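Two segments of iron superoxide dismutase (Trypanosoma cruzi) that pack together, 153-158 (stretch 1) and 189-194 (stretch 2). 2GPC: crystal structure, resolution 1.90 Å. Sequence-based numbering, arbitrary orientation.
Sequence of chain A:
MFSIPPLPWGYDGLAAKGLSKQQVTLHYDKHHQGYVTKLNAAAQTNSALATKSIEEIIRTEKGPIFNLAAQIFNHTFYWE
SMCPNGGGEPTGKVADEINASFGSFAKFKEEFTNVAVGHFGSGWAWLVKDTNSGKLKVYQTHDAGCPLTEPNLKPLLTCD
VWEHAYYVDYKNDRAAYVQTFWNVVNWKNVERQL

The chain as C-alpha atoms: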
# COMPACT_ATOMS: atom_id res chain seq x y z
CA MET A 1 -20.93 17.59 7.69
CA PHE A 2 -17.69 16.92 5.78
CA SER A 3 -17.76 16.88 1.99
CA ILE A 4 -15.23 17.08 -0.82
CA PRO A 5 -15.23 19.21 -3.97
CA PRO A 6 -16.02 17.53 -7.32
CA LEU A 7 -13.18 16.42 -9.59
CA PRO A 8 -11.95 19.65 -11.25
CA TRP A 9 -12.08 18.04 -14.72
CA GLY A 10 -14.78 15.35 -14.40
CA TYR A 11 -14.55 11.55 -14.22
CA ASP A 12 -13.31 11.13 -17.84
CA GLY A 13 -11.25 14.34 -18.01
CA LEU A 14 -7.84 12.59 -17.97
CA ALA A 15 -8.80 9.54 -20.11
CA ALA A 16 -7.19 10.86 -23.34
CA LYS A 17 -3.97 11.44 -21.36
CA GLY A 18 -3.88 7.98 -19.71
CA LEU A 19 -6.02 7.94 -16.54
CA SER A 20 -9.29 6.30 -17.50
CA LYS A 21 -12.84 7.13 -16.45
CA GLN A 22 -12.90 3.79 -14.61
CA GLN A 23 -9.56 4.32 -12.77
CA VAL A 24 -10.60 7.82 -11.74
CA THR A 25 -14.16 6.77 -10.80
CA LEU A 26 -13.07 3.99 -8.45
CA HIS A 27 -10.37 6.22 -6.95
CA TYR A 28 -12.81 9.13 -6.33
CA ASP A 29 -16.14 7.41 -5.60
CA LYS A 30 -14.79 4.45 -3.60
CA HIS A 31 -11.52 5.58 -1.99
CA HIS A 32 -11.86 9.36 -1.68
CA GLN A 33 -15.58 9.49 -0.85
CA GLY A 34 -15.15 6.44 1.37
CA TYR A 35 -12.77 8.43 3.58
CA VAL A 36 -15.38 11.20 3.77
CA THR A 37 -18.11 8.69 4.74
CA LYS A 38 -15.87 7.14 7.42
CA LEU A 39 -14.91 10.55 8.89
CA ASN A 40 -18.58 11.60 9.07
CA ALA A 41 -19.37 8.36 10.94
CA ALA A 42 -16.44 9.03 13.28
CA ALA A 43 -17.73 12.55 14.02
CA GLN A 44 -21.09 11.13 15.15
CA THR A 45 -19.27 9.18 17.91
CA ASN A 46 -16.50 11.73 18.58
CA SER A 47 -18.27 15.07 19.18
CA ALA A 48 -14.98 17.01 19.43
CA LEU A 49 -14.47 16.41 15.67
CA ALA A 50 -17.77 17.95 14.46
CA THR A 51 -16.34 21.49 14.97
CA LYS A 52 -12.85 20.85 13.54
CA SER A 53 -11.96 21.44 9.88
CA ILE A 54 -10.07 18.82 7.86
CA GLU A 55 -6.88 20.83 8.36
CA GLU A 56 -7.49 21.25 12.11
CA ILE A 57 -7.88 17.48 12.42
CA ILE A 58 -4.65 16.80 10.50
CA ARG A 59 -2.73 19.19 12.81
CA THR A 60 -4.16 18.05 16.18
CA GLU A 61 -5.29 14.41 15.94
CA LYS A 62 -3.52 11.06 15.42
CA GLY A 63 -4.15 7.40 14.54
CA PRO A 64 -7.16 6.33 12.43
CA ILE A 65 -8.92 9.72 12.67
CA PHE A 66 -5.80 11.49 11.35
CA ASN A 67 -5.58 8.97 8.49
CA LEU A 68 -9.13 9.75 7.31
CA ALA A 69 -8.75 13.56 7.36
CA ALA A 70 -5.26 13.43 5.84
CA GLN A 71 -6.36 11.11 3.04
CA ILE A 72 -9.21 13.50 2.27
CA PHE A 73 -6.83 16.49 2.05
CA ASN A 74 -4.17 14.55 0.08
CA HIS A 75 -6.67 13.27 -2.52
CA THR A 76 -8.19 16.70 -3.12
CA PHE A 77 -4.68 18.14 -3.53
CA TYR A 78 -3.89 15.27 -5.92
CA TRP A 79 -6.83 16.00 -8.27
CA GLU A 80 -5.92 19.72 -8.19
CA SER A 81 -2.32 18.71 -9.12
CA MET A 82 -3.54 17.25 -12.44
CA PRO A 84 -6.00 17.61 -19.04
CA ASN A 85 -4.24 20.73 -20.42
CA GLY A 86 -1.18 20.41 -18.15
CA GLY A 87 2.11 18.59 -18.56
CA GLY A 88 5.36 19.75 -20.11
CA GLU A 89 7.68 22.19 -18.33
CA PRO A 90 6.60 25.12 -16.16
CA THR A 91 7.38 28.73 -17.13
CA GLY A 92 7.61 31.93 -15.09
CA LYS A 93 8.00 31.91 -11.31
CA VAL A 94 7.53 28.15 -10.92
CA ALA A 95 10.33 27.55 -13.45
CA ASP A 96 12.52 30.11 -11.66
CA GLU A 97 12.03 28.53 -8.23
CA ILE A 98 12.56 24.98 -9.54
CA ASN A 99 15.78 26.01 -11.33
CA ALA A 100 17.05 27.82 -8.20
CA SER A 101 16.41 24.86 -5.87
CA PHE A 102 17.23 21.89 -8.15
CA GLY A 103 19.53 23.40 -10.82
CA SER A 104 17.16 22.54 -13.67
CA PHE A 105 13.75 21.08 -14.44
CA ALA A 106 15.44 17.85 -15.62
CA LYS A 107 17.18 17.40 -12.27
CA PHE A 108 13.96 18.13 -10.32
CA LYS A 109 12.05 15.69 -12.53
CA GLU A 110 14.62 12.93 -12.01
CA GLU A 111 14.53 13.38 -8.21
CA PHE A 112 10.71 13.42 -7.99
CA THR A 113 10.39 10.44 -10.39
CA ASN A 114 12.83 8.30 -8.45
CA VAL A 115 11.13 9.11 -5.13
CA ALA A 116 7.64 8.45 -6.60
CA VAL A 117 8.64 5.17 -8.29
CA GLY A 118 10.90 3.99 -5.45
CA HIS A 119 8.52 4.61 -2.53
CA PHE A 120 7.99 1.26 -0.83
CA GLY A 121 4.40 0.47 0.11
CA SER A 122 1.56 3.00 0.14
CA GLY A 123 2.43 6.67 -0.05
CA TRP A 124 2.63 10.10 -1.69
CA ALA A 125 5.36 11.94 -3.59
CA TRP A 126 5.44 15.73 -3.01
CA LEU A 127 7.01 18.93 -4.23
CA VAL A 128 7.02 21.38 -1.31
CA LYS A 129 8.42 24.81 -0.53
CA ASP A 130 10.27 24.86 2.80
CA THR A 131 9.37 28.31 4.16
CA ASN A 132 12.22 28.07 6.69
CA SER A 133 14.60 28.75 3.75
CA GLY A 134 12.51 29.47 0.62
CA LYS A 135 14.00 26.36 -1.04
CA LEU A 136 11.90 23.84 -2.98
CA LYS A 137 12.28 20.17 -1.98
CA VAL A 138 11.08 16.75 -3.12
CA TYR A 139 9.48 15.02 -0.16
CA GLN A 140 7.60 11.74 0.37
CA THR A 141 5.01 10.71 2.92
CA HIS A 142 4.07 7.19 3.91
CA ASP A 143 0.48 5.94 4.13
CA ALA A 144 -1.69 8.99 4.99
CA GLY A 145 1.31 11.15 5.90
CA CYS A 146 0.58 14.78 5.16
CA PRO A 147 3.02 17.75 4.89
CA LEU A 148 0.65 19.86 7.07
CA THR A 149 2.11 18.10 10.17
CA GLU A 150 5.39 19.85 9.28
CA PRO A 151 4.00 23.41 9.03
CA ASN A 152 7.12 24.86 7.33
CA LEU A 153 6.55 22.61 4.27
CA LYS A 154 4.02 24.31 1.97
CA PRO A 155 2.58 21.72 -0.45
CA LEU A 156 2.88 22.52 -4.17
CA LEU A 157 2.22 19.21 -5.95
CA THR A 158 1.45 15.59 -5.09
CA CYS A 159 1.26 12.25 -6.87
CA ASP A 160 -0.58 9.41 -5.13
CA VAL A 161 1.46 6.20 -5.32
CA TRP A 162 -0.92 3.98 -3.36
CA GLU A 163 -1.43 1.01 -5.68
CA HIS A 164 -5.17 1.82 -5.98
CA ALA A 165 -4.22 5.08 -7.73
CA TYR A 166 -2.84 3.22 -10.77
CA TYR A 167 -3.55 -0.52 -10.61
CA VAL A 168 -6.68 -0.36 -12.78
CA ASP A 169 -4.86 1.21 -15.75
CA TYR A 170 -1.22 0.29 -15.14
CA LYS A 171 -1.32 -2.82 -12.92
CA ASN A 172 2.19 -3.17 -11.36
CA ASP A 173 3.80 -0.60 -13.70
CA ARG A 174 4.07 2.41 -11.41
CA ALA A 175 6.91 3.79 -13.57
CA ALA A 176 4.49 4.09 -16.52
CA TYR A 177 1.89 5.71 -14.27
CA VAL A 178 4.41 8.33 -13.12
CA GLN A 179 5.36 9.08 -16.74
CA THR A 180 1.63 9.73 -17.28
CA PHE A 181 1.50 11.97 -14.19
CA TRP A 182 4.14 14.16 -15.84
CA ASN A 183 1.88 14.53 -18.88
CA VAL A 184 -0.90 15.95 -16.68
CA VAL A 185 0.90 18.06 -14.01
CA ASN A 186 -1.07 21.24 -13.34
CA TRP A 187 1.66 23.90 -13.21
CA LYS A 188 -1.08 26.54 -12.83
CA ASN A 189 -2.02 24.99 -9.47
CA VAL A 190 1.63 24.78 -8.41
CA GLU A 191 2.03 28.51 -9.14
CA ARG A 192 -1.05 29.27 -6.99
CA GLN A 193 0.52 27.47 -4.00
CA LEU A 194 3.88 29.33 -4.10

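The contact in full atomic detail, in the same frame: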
# COMPACT_ATOMS: atom_id res chain seq x y z
N LEU A 153 6.51 23.20 5.60
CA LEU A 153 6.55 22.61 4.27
C LEU A 153 5.26 22.85 3.49
O LEU A 153 4.34 22.02 3.54
CB LEU A 153 6.79 21.10 4.37
CG LEU A 153 8.05 20.61 5.07
CD1 LEU A 153 8.11 19.09 4.98
CD2 LEU A 153 9.32 21.24 4.49
N LYS A 154 5.19 23.98 2.78
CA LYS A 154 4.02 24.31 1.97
C LYS A 154 3.88 23.37 0.76
O LYS A 154 4.79 23.28 -0.07
CB LYS A 154 4.09 25.76 1.48
CG LYS A 154 2.85 26.24 0.74
CD LYS A 154 2.46 27.68 1.10
CE LYS A 154 3.57 28.68 0.76
NZ LYS A 154 3.00 30.00 0.30
N PRO A 155 2.76 22.67 0.66
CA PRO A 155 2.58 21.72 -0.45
C PRO A 155 2.34 22.43 -1.78
O PRO A 155 1.57 23.39 -1.86
CB PRO A 155 1.37 20.89 -0.01
CG PRO A 155 0.65 21.70 0.98
CD PRO A 155 1.62 22.67 1.59
N LEU A 156 3.03 21.97 -2.82
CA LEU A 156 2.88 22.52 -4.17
C LEU A 156 2.27 21.53 -5.16
O LEU A 156 1.53 21.93 -6.05
CB LEU A 156 4.24 22.98 -4.69
CG LEU A 156 5.01 24.01 -3.86
CD1 LEU A 156 6.25 24.44 -4.62
CD2 LEU A 156 4.17 25.21 -3.49
N LEU A 157 2.60 20.25 -5.00
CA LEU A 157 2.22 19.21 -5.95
C LEU A 157 2.27 17.86 -5.24
O LEU A 157 3.15 17.64 -4.43
CB LEU A 157 3.24 19.18 -7.11
CG LEU A 157 3.01 18.28 -8.31
CD1 LEU A 157 1.87 18.81 -9.17
CD2 LEU A 157 4.29 18.17 -9.15
N THR A 158 1.33 16.97 -5.54
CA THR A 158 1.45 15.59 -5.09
C THR A 158 1.01 14.59 -6.15
O THR A 158 0.18 14.89 -7.01
CB THR A 158 0.69 15.35 -3.76
OG1 THR A 158 1.04 14.06 -3.21
CG2 THR A 158 -0.83 15.30 -3.98
N ASN A 189 -1.77 25.22 -10.90
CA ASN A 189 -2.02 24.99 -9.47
C ASN A 189 -0.77 25.15 -8.62
O ASN A 189 -0.82 25.74 -7.55
CB ASN A 189 -2.64 23.62 -9.22
CG ASN A 189 -3.27 23.52 -7.85
OD1 ASN A 189 -2.81 22.77 -6.98
ND2 ASN A 189 -4.35 24.26 -7.64
N VAL A 190 0.36 24.63 -9.11
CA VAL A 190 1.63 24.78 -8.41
C VAL A 190 1.94 26.27 -8.19
O VAL A 190 2.30 26.68 -7.09
CB VAL A 190 2.80 24.08 -9.18
CG1 VAL A 190 4.13 24.30 -8.47
CG2 VAL A 190 2.52 22.59 -9.34
N GLU A 191 1.77 27.08 -9.23
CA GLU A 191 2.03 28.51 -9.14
C GLU A 191 1.15 29.17 -8.08
O GLU A 191 1.62 30.02 -7.34
CB GLU A 191 1.80 29.19 -10.49
CG GLU A 191 2.20 30.65 -10.50
CD GLU A 191 2.15 31.27 -11.88
OE1 GLU A 191 1.85 30.56 -12.86
OE2 GLU A 191 2.41 32.49 -12.00
N ARG A 192 -0.12 28.76 -8.00
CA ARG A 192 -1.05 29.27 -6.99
C ARG A 192 -0.64 28.97 -5.55
O ARG A 192 -1.00 29.72 -4.63
CB ARG A 192 -2.45 28.68 -7.23
CG ARG A 192 -3.24 29.37 -8.35
CD ARG A 192 -4.70 28.91 -8.42
NE ARG A 192 -4.82 27.52 -8.86
CZ ARG A 192 -5.12 27.12 -10.11
NH1 ARG A 192 -5.35 28.00 -11.09
NH2 ARG A 192 -5.20 25.83 -10.38
N GLN A 193 0.07 27.87 -5.34
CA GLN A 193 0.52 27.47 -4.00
C GLN A 193 1.82 28.12 -3.53
O GLN A 193 2.16 28.01 -2.35
CB GLN A 193 0.72 25.95 -3.94
CG GLN A 193 -0.43 25.11 -4.47
CD GLN A 193 -1.77 25.53 -3.92
OE1 GLN A 193 -1.93 25.68 -2.71
NE2 GLN A 193 -2.75 25.70 -4.82
N LEU A 194 2.57 28.74 -4.44
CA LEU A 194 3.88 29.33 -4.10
C LEU A 194 3.80 30.35 -2.98
O LEU A 194 2.88 31.17 -2.95
CB LEU A 194 4.51 30.02 -5.32
CG LEU A 194 5.16 29.15 -6.38
CD1 LEU A 194 5.72 30.03 -7.47
CD2 LEU A 194 6.25 28.27 -5.79
OXT LEU A 194 4.70 30.33 -2.12
O HOH W 1 -0.40 24.77 -0.65

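The C-terminal end of a chain can be secured by pairing its apolar side chains with a neighbouring strand and its terminal charge with a basic residue, and the last helix of this iron superoxide dismutase is a compact example. Strand 153-158 and helix 189-193 run almost exactly antiparallel, at 175°, with their axes 7.3 Å apart at closest approach, and together they bury 340 Å².

L156 covers the most surface. Its CA-to-CB bond points sideways, but the m,t rotamer brings the end of the side chain nearer the helix. There CD2 of L156 lies 3.6 Å from CB of Q193, and CD1 of L156 lies 4.0 Å from CD2 of L194, while closer to the backbone CB of L156 meets CG1 of V190 at 4.0 Å. A long, branched, apolar side chain suits this buried position, since it can touch V190, Q193 and L194. V190 adds a short, beta-branched surface: CG2 of V190 packs 3.8 Å from CD1 of L157 and 3.5 Å from O of L156.

Q193 serves two environments. Its CA-to-CB bond points toward the strand, so that CB of Q193 lies against L156 and comes within 3.4 Å of the carbonyl O of P155, whereas the end of the side chain leads away. The amide remains engaged: NE2 of Q193 makes a weak 3.3 Å hydrogen bond to O of N189, and a water donates hydrogen bonds to both OE1 of Q193 and O of P155, each at 2.7 Å, bridging helix and strand.

K154, partly exposed, reaches across with its long side chain. NZ of K154 forms a salt bridge with OXT of L194 at 3.0 Å and a weak hydrogen bond with O of Q193 at 3.4 Å, so one ammonium group meets both the terminal charge and the preceding carbonyl.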